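Local coordinates for protein serine acetyltransferase 1, putative (Entamoeba histolytica, PDB 7BW9) that probably acetylates L-serine as a serine O-acetyltransferase of cysteine biosynthesis, built on a left-handed beta-helix, and binds cysteine, at residues Gln14-Asp19 / Thr98-Val103; Glu39-Ile44 / Met133-Val138. All blocks are in the same frame, centred on the assembly; numbering follows the deposited sequence.

Contact 1. Residues Gln14-Asp19 / Thr98-Val103; sequences QSYQSD and TIRELV
Asp19 and Arg100 meet tip to tip in a two-pronged salt bridge, their flat groups 22° from coplanar. Arg100 NH1 binds Asp19 OD1 at 2.7 Å from the syn side. Arg100 NH2 reaches Asp19 OD2 at 2.5 Å, short enough for the exact length to be doubtful. Chi1 of Arg100 (-173°) sets CG anti to the backbone N, and the chain, extended from CG to NE, carries the guanidinium across. Arg100 NH1 also donates to Ser15 OG at 2.7 Å, tilted from the guanidinium plane. The Tyr16 ring meets the guanidinium edge-on, CD1 above one face and offset toward the rim, with the planes 72° apart. Arg100 NE is bound by Leu45 O and Tyr16 OH by Ile44 O. Lys104 adds a second salt bridge to Asp19 OD1, probably easing its repulsion with Glu101 OE2, 5.0 Å away. Ser15, Tyr16, Asp19 and Arg100 form the tight part; Glu101, partly exposed, is the looser margin, its OE2 held by a 3.1 Å bond from Ser15 OG. The geometry is that of a bidentate arginine-carboxylate bridge, here pinning the C-terminal end of helix 2-17 to helix 96-113 in the helical N-terminal part of the enzyme.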
ATOM      1  N   GLN A  14     -26.640 -12.244  20.484  1.00 26.56           N
ATOM      2  CA  GLN A  14     -26.607 -11.849  21.888  1.00 32.09           C
ATOM      3  C   GLN A  14     -25.494 -10.849  22.133  1.00 29.97           C
ATOM      4  O   GLN A  14     -25.665  -9.892  22.896  1.00 27.88           O
ATOM      5  CB  GLN A  14     -26.422 -13.070  22.786  1.00 32.21           C
ATOM      6  CG  GLN A  14     -27.603 -14.014  22.801  1.00 46.06           C
ATOM      7  CD  GLN A  14     -27.272 -15.309  23.504  1.00 50.71           C
ATOM      8  OE1 GLN A  14     -26.337 -15.363  24.311  1.00 55.60           O
ATOM      9  NE2 GLN A  14     -28.018 -16.369  23.187  1.00 42.17           N
ATOM     10  N   SER A  15     -24.348 -11.049  21.473  1.00 34.32           N
ATOM     11  CA  SER A  15     -23.242 -10.104  21.602  1.00 29.74           C
ATOM     12  C   SER A  15     -23.639  -8.722  21.108  1.00 25.15           C
ATOM     13  O   SER A  15     -23.331  -7.717  21.757  1.00 25.75           O
ATOM     14  CB  SER A  15     -22.019 -10.620  20.840  1.00 28.76           C
ATOM     15  OG  SER A  15     -20.979  -9.661  20.836  1.00 31.59           O
ATOM     16  N   TYR A  16     -24.330  -8.643  19.961  1.00 24.15           N
ATOM     17  CA  TYR A  16     -24.743  -7.332  19.463  1.00 29.03           C
ATOM     18  C   TYR A  16     -25.551  -6.593  20.517  1.00 33.22           C
ATOM     19  O   TYR A  16     -25.356  -5.390  20.734  1.00 29.64           O
ATOM     20  CB  TYR A  16     -25.578  -7.447  18.180  1.00 23.39           C
ATOM     21  CG  TYR A  16     -24.946  -8.168  17.011  1.00 25.41           C
ATOM     22  CD1 TYR A  16     -23.555  -8.282  16.864  1.00 23.39           C
ATOM     23  CD2 TYR A  16     -25.753  -8.729  16.040  1.00 21.27           C
ATOM     24  CE1 TYR A  16     -23.013  -8.966  15.768  1.00 21.61           C
ATOM     25  CE2 TYR A  16     -25.236  -9.396  14.968  1.00 21.95           C
ATOM     26  CZ  TYR A  16     -23.880  -9.516  14.817  1.00 23.04           C
ATOM     27  OH  TYR A  16     -23.439 -10.199  13.702  1.00 21.90           O
ATOM     28  N   GLN A  17     -26.456  -7.306  21.194  1.00 36.99           N
ATOM     29  CA  GLN A  17     -27.399  -6.650  22.093  1.00 36.45           C
ATOM     30  C   GLN A  17     -26.732  -6.174  23.378  1.00 34.91           C
ATOM     31  O   GLN A  17     -27.093  -5.112  23.893  1.00 42.30           O
ATOM     32  CB  GLN A  17     -28.568  -7.590  22.380  1.00 42.68           C
ATOM     33  CG  GLN A  17     -29.268  -8.029  21.091  1.00 54.26           C
ATOM     34  CD  GLN A  17     -30.511  -8.868  21.324  1.00 63.33           C
ATOM     35  OE1 GLN A  17     -30.489  -9.851  22.071  1.00 57.03           O
ATOM     36  NE2 GLN A  17     -31.604  -8.490  20.668  1.00 58.54           N
ATOM     37  N   SER A  18     -25.737  -6.901  23.877  1.00 34.44           N
ATOM     38  CA  SER A  18     -25.006  -6.450  25.056  1.00 36.16           C
ATOM     39  C   SER A  18     -23.994  -5.354  24.756  1.00 33.75           C
ATOM     40  O   SER A  18     -23.314  -4.901  25.677  1.00 39.87           O
ATOM     41  CB  SER A  18     -24.292  -7.625  25.717  1.00 35.48           C
ATOM     42  OG  SER A  18     -23.487  -8.306  24.779  1.00 40.56           O
ATOM     43  N   ASP A  19     -23.873  -4.920  23.506  1.00 36.10           N
ATOM     44  CA  ASP A  19     -22.893  -3.900  23.171  1.00 33.36           C
ATOM     45  C   ASP A  19     -23.169  -2.614  23.930  1.00 39.54           C
ATOM     46  O   ASP A  19     -24.321  -2.242  24.156  1.00 38.32           O
ATOM     47  CB  ASP A  19     -22.917  -3.601  21.674  1.00 36.49           C
ATOM     48  CG  ASP A  19     -22.064  -4.549  20.877  1.00 31.46           C
ATOM     49  OD1 ASP A  19     -21.276  -5.310  21.478  1.00 36.29           O
ATOM     50  OD2 ASP A  19     -22.189  -4.524  19.642  1.00 33.47           O
ATOM     51  N   THR A  98     -15.413 -14.291  21.015  1.00 13.85           N
ATOM     52  CA  THR A  98     -14.160 -13.833  21.620  1.00 23.30           C
ATOM     53  C   THR A  98     -13.428 -12.850  20.705  1.00 22.62           C
ATOM     54  O   THR A  98     -12.974 -11.784  21.147  1.00 18.21           O
ATOM     55  CB  THR A  98     -13.274 -15.036  21.933  1.00 23.84           C
ATOM     56  OG1 THR A  98     -14.011 -15.967  22.737  1.00 29.05           O
ATOM     57  CG2 THR A  98     -11.991 -14.605  22.656  1.00 26.08           C
ATOM     58  N   ILE A  99     -13.338 -13.186  19.413  1.00 18.51           N
ATOM     59  CA  ILE A  99     -12.708 -12.299  18.440  1.00 23.02           C
ATOM     60  C   ILE A  99     -13.422 -10.959  18.403  1.00 24.58           C
ATOM     61  O   ILE A  99     -12.786  -9.897  18.391  1.00 18.41           O
ATOM     62  CB  ILE A  99     -12.689 -12.953  17.045  1.00 24.81           C
ATOM     63  CG1 ILE A  99     -11.801 -14.190  17.036  1.00 26.46           C
ATOM     64  CG2 ILE A  99     -12.208 -11.970  15.986  1.00 18.20           C
ATOM     65  CD1 ILE A  99     -11.876 -14.923  15.719  1.00 27.40           C
ATOM     66  N   ARG A 100     -14.762 -10.988  18.384  1.00 19.03           N
ATOM     67  CA  ARG A 100     -15.523  -9.744  18.361  1.00 22.43           C
ATOM     68  C   ARG A 100     -15.188  -8.859  19.563  1.00 23.70           C
ATOM     69  O   ARG A 100     -15.011  -7.642  19.419  1.00 23.11           O
ATOM     70  CB  ARG A 100     -17.024 -10.035  18.308  1.00 15.38           C
ATOM     71  CG  ARG A 100     -17.847  -8.783  18.124  1.00 17.54           C
ATOM     72  CD  ARG A 100     -19.372  -9.052  17.973  1.00 21.87           C
ATOM     73  NE  ARG A 100     -19.994  -7.808  17.558  1.00 19.91           N
ATOM     74  CZ  ARG A 100     -20.596  -6.946  18.370  1.00 19.33           C
ATOM     75  NH1 ARG A 100     -20.734  -7.205  19.666  1.00 21.54           N
ATOM     76  NH2 ARG A 100     -21.081  -5.825  17.866  1.00 25.94           N
ATOM     77  N   GLU A 101     -15.124  -9.452  20.763  1.00 20.76           N
ATOM     78  CA  GLU A 101     -14.820  -8.677  21.961  1.00 24.79           C
ATOM     79  C   GLU A 101     -13.418  -8.088  21.891  1.00 21.79           C
ATOM     80  O   GLU A 101     -13.185  -6.968  22.364  1.00 19.41           O
ATOM     81  CB  GLU A 101     -14.966  -9.540  23.219  1.00 24.76           C
ATOM     82  CG  GLU A 101     -16.367 -10.094  23.451  1.00 33.89           C
ATOM     83  CD  GLU A 101     -17.463  -9.061  23.187  1.00 50.57           C
ATOM     84  OE1 GLU A 101     -17.550  -8.064  23.948  1.00 53.75           O
ATOM     85  OE2 GLU A 101     -18.226  -9.236  22.203  1.00 49.40           O
ATOM     86  N   LEU A 102     -12.473  -8.833  21.302  1.00 19.20           N
ATOM     87  CA  LEU A 102     -11.110  -8.326  21.118  1.00 20.91           C
ATOM     88  C   LEU A 102     -11.066  -7.161  20.128  1.00 21.90           C
ATOM     89  O   LEU A 102     -10.384  -6.153  20.371  1.00 18.28           O
ATOM     90  CB  LEU A 102     -10.188  -9.462  20.654  1.00 23.10           C
ATOM     91  CG  LEU A 102      -9.757 -10.486  21.718  1.00 22.64           C
ATOM     92  CD1 LEU A 102      -8.963 -11.626  21.094  1.00 21.62           C
ATOM     93  CD2 LEU A 102      -8.962  -9.837  22.853  1.00 19.61           C
ATOM     94  N   VAL A 103     -11.788  -7.275  19.010  1.00 15.80           N
ATOM     95  CA  VAL A 103     -11.810  -6.192  18.032  1.00 17.09           C
ATOM     96  C   VAL A 103     -12.409  -4.933  18.650  1.00 17.18           C
ATOM     97  O   VAL A 103     -11.909  -3.815  18.440  1.00 16.56           O
ATOM     98  CB  VAL A 103     -12.569  -6.642  16.768  1.00 20.51           C
ATOM     99  CG1 VAL A 103     -12.890  -5.454  15.876  1.00 14.97           C
ATOM    100  CG2 VAL A 103     -11.739  -7.698  16.006  1.00 18.95           C
TER

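Contact 2. Residues Glu39-Ile44 / Met133-Val138; sequences ELIQKI and MMIQRV
Ile41 points from helix 39-44 toward helix 133-138 and buries the most surface of any residue here, using both of its branches. Its CG2 lies beside Met134 CB at 4.0 Å, the two side chains sliding past each other in opposite directions. Its longer branch goes further: CG1 is anti to the carbonyl carbon (chi1 -72°), and CD1 at its end rests between two residues of the facing helix. Ile135 CD1 comes to 3.8 Å, its side chain crossing that of Ile41 at about a right angle, while Val138 CG2 meets the same methyl at 4.0 Å, tip to tip. Ile41 thus sits over a patch made by Met134, Ile135 and Val138.

Met134 is second in buried area. Its chain runs extended beyond CG (chi2 -176°), past Ile41 to Gln42, and Met134 SD lies 3.9 Å from Gln42 CG; there the two side chains cross at about a right angle. Gln42, third in area, offers its aliphatic part at this point. No hydrogen bond joins the segments, so cohesion comes from apolar contact.

The same residues bind into wider layers: Ile41 also touches Leu68 of helix 58-79, Met134 touches Phe46, and Ile135 packs on Leu154, Met155 and Ile158 of helix 148-162. Gln136 NE2 instead bonds to His167 O and Thr170 O, and Arg137 sends NH1 to Ile172 O and NH2 to Gly173 O, at the start of the beta-helix, with NE bridging to Asp106.

The segment axes approach to 10.2 Å and cross at 96°, almost perpendicular. All five touching residues are buried, as in the hydrophobic core of an orthogonally packed helical bundle, here the N-terminal helical domain that precedes the left-handed beta-helix of serine acetyltransferases.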
ATOM      1  N   GLU A  39     -15.163  -7.871   3.766  1.00 18.58           N
ATOM      2  CA  GLU A  39     -16.544  -7.395   3.730  1.00 20.45           C
ATOM      3  C   GLU A  39     -17.426  -8.220   4.658  1.00 15.11           C
ATOM      4  O   GLU A  39     -18.214  -7.670   5.438  1.00 16.38           O
ATOM      5  CB  GLU A  39     -17.083  -7.434   2.295  1.00 15.27           C
ATOM      6  CG  GLU A  39     -16.417  -6.470   1.347  1.00 27.82           C
ATOM      7  CD  GLU A  39     -16.500  -6.927  -0.107  1.00 40.56           C
ATOM      8  OE1 GLU A  39     -17.407  -7.734  -0.430  1.00 42.61           O
ATOM      9  OE2 GLU A  39     -15.660  -6.480  -0.924  1.00 37.06           O
ATOM     10  N   LEU A  40     -17.274  -9.543   4.619  1.00 16.32           N
ATOM     11  CA  LEU A  40     -18.127 -10.400   5.438  1.00 14.41           C
ATOM     12  C   LEU A  40     -17.815 -10.250   6.914  1.00 19.72           C
ATOM     13  O   LEU A  40     -18.734 -10.154   7.739  1.00 18.16           O
ATOM     14  CB  LEU A  40     -17.979 -11.856   5.010  1.00 16.99           C
ATOM     15  CG  LEU A  40     -18.738 -12.198   3.722  1.00 21.86           C
ATOM     16  CD1 LEU A  40     -18.525 -13.660   3.353  1.00 20.19           C
ATOM     17  CD2 LEU A  40     -20.225 -11.883   3.886  1.00 20.65           C
ATOM     18  N   ILE A  41     -16.524 -10.241   7.274  1.00 18.47           N
ATOM     19  CA  ILE A  41     -16.170 -10.109   8.682  1.00 15.70           C
ATOM     20  C   ILE A  41     -16.675  -8.786   9.222  1.00 15.74           C
ATOM     21  O   ILE A  41     -17.200  -8.714  10.342  1.00 17.55           O
ATOM     22  CB  ILE A  41     -14.648 -10.288   8.865  1.00 23.09           C
ATOM     23  CG1 ILE A  41     -14.293 -11.763   8.657  1.00 20.44           C
ATOM     24  CG2 ILE A  41     -14.199  -9.842  10.231  1.00 19.97           C
ATOM     25  CD1 ILE A  41     -12.867 -11.995   8.301  1.00 22.56           C
ATOM     26  N   GLN A  42     -16.581  -7.728   8.416  1.00 13.34           N
ATOM     27  CA  GLN A  42     -17.079  -6.426   8.847  1.00 15.39           C
ATOM     28  C   GLN A  42     -18.565  -6.481   9.159  1.00 17.00           C
ATOM     29  O   GLN A  42     -19.011  -5.983  10.200  1.00 18.73           O
ATOM     30  CB  GLN A  42     -16.812  -5.373   7.768  1.00 15.14           C
ATOM     31  CG  GLN A  42     -15.346  -4.907   7.689  1.00 17.83           C
ATOM     32  CD  GLN A  42     -15.097  -4.029   6.475  1.00 21.18           C
ATOM     33  OE1 GLN A  42     -15.779  -4.155   5.442  1.00 18.19           O
ATOM     34  NE2 GLN A  42     -14.140  -3.122   6.593  1.00 18.41           N
ATOM     35  N   LYS A  43     -19.356  -7.067   8.241  1.00 16.12           N
ATOM     36  CA  LYS A  43     -20.796  -7.182   8.450  1.00 16.99           C
ATOM     37  C   LYS A  43     -21.108  -8.108   9.620  1.00 18.39           C
ATOM     38  O   LYS A  43     -22.065  -7.871  10.368  1.00 21.83           O
ATOM     39  CB  LYS A  43     -21.482  -7.692   7.178  1.00 15.08           C
ATOM     40  CG  LYS A  43     -21.290  -6.808   5.958  1.00 17.19           C
ATOM     41  CD  LYS A  43     -22.061  -7.335   4.745  1.00 25.83           C
ATOM     42  CE  LYS A  43     -21.847  -6.437   3.530  1.00 28.10           C
ATOM     43  NZ  LYS A  43     -22.884  -6.632   2.472  1.00 42.09           N
ATOM     44  N   ILE A  44     -20.323  -9.173   9.791  1.00 13.30           N
ATOM     45  CA  ILE A  44     -20.572 -10.077  10.915  1.00 21.69           C
ATOM     46  C   ILE A  44     -20.275  -9.386  12.246  1.00 23.64           C
ATOM     47  O   ILE A  44     -21.042  -9.510  13.208  1.00 24.07           O
ATOM     48  CB  ILE A  44     -19.753 -11.370  10.769  1.00 21.72           C
ATOM     49  CG1 ILE A  44     -20.277 -12.216   9.601  1.00 19.67           C
ATOM     50  CG2 ILE A  44     -19.808 -12.161  12.066  1.00 23.67           C
ATOM     51  CD1 ILE A  44     -19.263 -13.224   9.061  1.00 22.17           C
ATOM     52  N   MET A 133      -6.666  -6.016  12.019  1.00 14.23           N
ATOM     53  CA  MET A 133      -6.818  -6.866  13.192  1.00 14.71           C
ATOM     54  C   MET A 133      -8.076  -7.726  13.126  1.00 15.02           C
ATOM     55  O   MET A 133      -8.060  -8.863  13.610  1.00 15.39           O
ATOM     56  CB  MET A 133      -6.803  -6.012  14.460  1.00 15.86           C
ATOM     57  CG  MET A 133      -5.394  -5.478  14.798  1.00 18.59           C
ATOM     58  SD  MET A 133      -4.086  -6.730  14.666  1.00 24.73           S
ATOM     59  CE  MET A 133      -4.663  -7.885  15.926  1.00 16.63           C
ATOM     60  N   MET A 134      -9.165  -7.222  12.528  1.00 11.34           N
ATOM     61  CA  MET A 134     -10.284  -8.101  12.189  1.00 16.07           C
ATOM     62  C   MET A 134      -9.802  -9.330  11.419  1.00 16.27           C
ATOM     63  O   MET A 134     -10.155 -10.466  11.746  1.00 20.34           O
ATOM     64  CB  MET A 134     -11.324  -7.346  11.358  1.00 20.86           C
ATOM     65  CG  MET A 134     -11.946  -6.123  12.010  1.00 24.24           C
ATOM     66  SD  MET A 134     -13.229  -5.457  10.915  1.00 21.98           S
ATOM     67  CE  MET A 134     -13.951  -4.161  11.925  1.00 19.82           C
ATOM     68  N   ILE A 135      -8.981  -9.120  10.390  1.00 12.44           N
ATOM     69  CA  ILE A 135      -8.469 -10.248   9.619  1.00 13.08           C
ATOM     70  C   ILE A 135      -7.467 -11.062  10.435  1.00 15.61           C
ATOM     71  O   ILE A 135      -7.504 -12.302  10.423  1.00 12.96           O
ATOM     72  CB  ILE A 135      -7.850  -9.751   8.305  1.00 11.95           C
ATOM     73  CG1 ILE A 135      -8.871  -8.926   7.532  1.00 20.45           C
ATOM     74  CG2 ILE A 135      -7.354 -10.924   7.456  1.00 10.22           C
ATOM     75  CD1 ILE A 135     -10.116  -9.728   7.080  1.00 18.95           C
ATOM     76  N   GLN A 136      -6.548 -10.388  11.149  1.00 13.17           N
ATOM     77  CA  GLN A 136      -5.455 -11.109  11.807  1.00 11.49           C
ATOM     78  C   GLN A 136      -5.971 -12.034  12.899  1.00 14.27           C
ATOM     79  O   GLN A 136      -5.497 -13.168  13.034  1.00 13.25           O
ATOM     80  CB  GLN A 136      -4.429 -10.137  12.397  1.00 10.77           C
ATOM     81  CG  GLN A 136      -3.009 -10.771  12.587  1.00 15.62           C
ATOM     82  CD  GLN A 136      -2.867 -11.552  13.883  1.00 15.15           C
ATOM     83  OE1 GLN A 136      -3.591 -11.296  14.840  1.00 20.99           O
ATOM     84  NE2 GLN A 136      -1.960 -12.529  13.908  1.00 12.23           N
ATOM     85  N   ARG A 137      -6.932 -11.565  13.698  1.00 12.58           N
ATOM     86  CA  ARG A 137      -7.461 -12.405  14.765  1.00 18.90           C
ATOM     87  C   ARG A 137      -8.208 -13.616  14.209  1.00 23.22           C
ATOM     88  O   ARG A 137      -8.183 -14.690  14.821  1.00 18.59           O
ATOM     89  CB  ARG A 137      -8.338 -11.552  15.686  1.00 19.17           C
ATOM     90  CG  ARG A 137      -7.514 -10.414  16.321  1.00 18.95           C
ATOM     91  CD  ARG A 137      -8.113  -9.906  17.602  1.00 18.71           C
ATOM     92  NE  ARG A 137      -7.432  -8.731  18.151  1.00 20.55           N
ATOM     93  CZ  ARG A 137      -6.316  -8.778  18.887  1.00 22.19           C
ATOM     94  NH1 ARG A 137      -5.733  -9.941  19.146  1.00 18.57           N
ATOM     95  NH2 ARG A 137      -5.791  -7.657  19.370  1.00 15.58           N
ATOM     96  N   VAL A 138      -8.837 -13.481  13.036  1.00 16.44           N
ATOM     97  CA  VAL A 138      -9.399 -14.649  12.367  1.00 17.92           C
ATOM     98  C   VAL A 138      -8.286 -15.561  11.880  1.00 18.57           C
ATOM     99  O   VAL A 138      -8.265 -16.759  12.186  1.00 16.91           O
ATOM    100  CB  VAL A 138     -10.310 -14.222  11.201  1.00 18.62           C
ATOM    101  CG1 VAL A 138     -10.566 -15.403  10.293  1.00 15.00           C
ATOM    102  CG2 VAL A 138     -11.601 -13.620  11.733  1.00 13.77           C
TER

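In the fold
From the N terminus the chain leaves helix 2-17, makes helix 36-45 and then runs through further helices before contact 1 closes a loop of 78 residues, when helix 96-113 returns to Gln14-Asp19. Contact 2 opens inside that loop, at Glu39-Ile44, but closes outside it, at Met133-Val138 on helix 128-144, so the two loops cross instead of nesting. Their centres lie about 13 Å apart and they touch: Val103 packs on Met134, while Ile99 and Leu102 lie against Arg137. Helix 96-113 therefore links the N-terminal helix to helix 128-144; helix 148-162 follows in the chain and leads into the beta-helix.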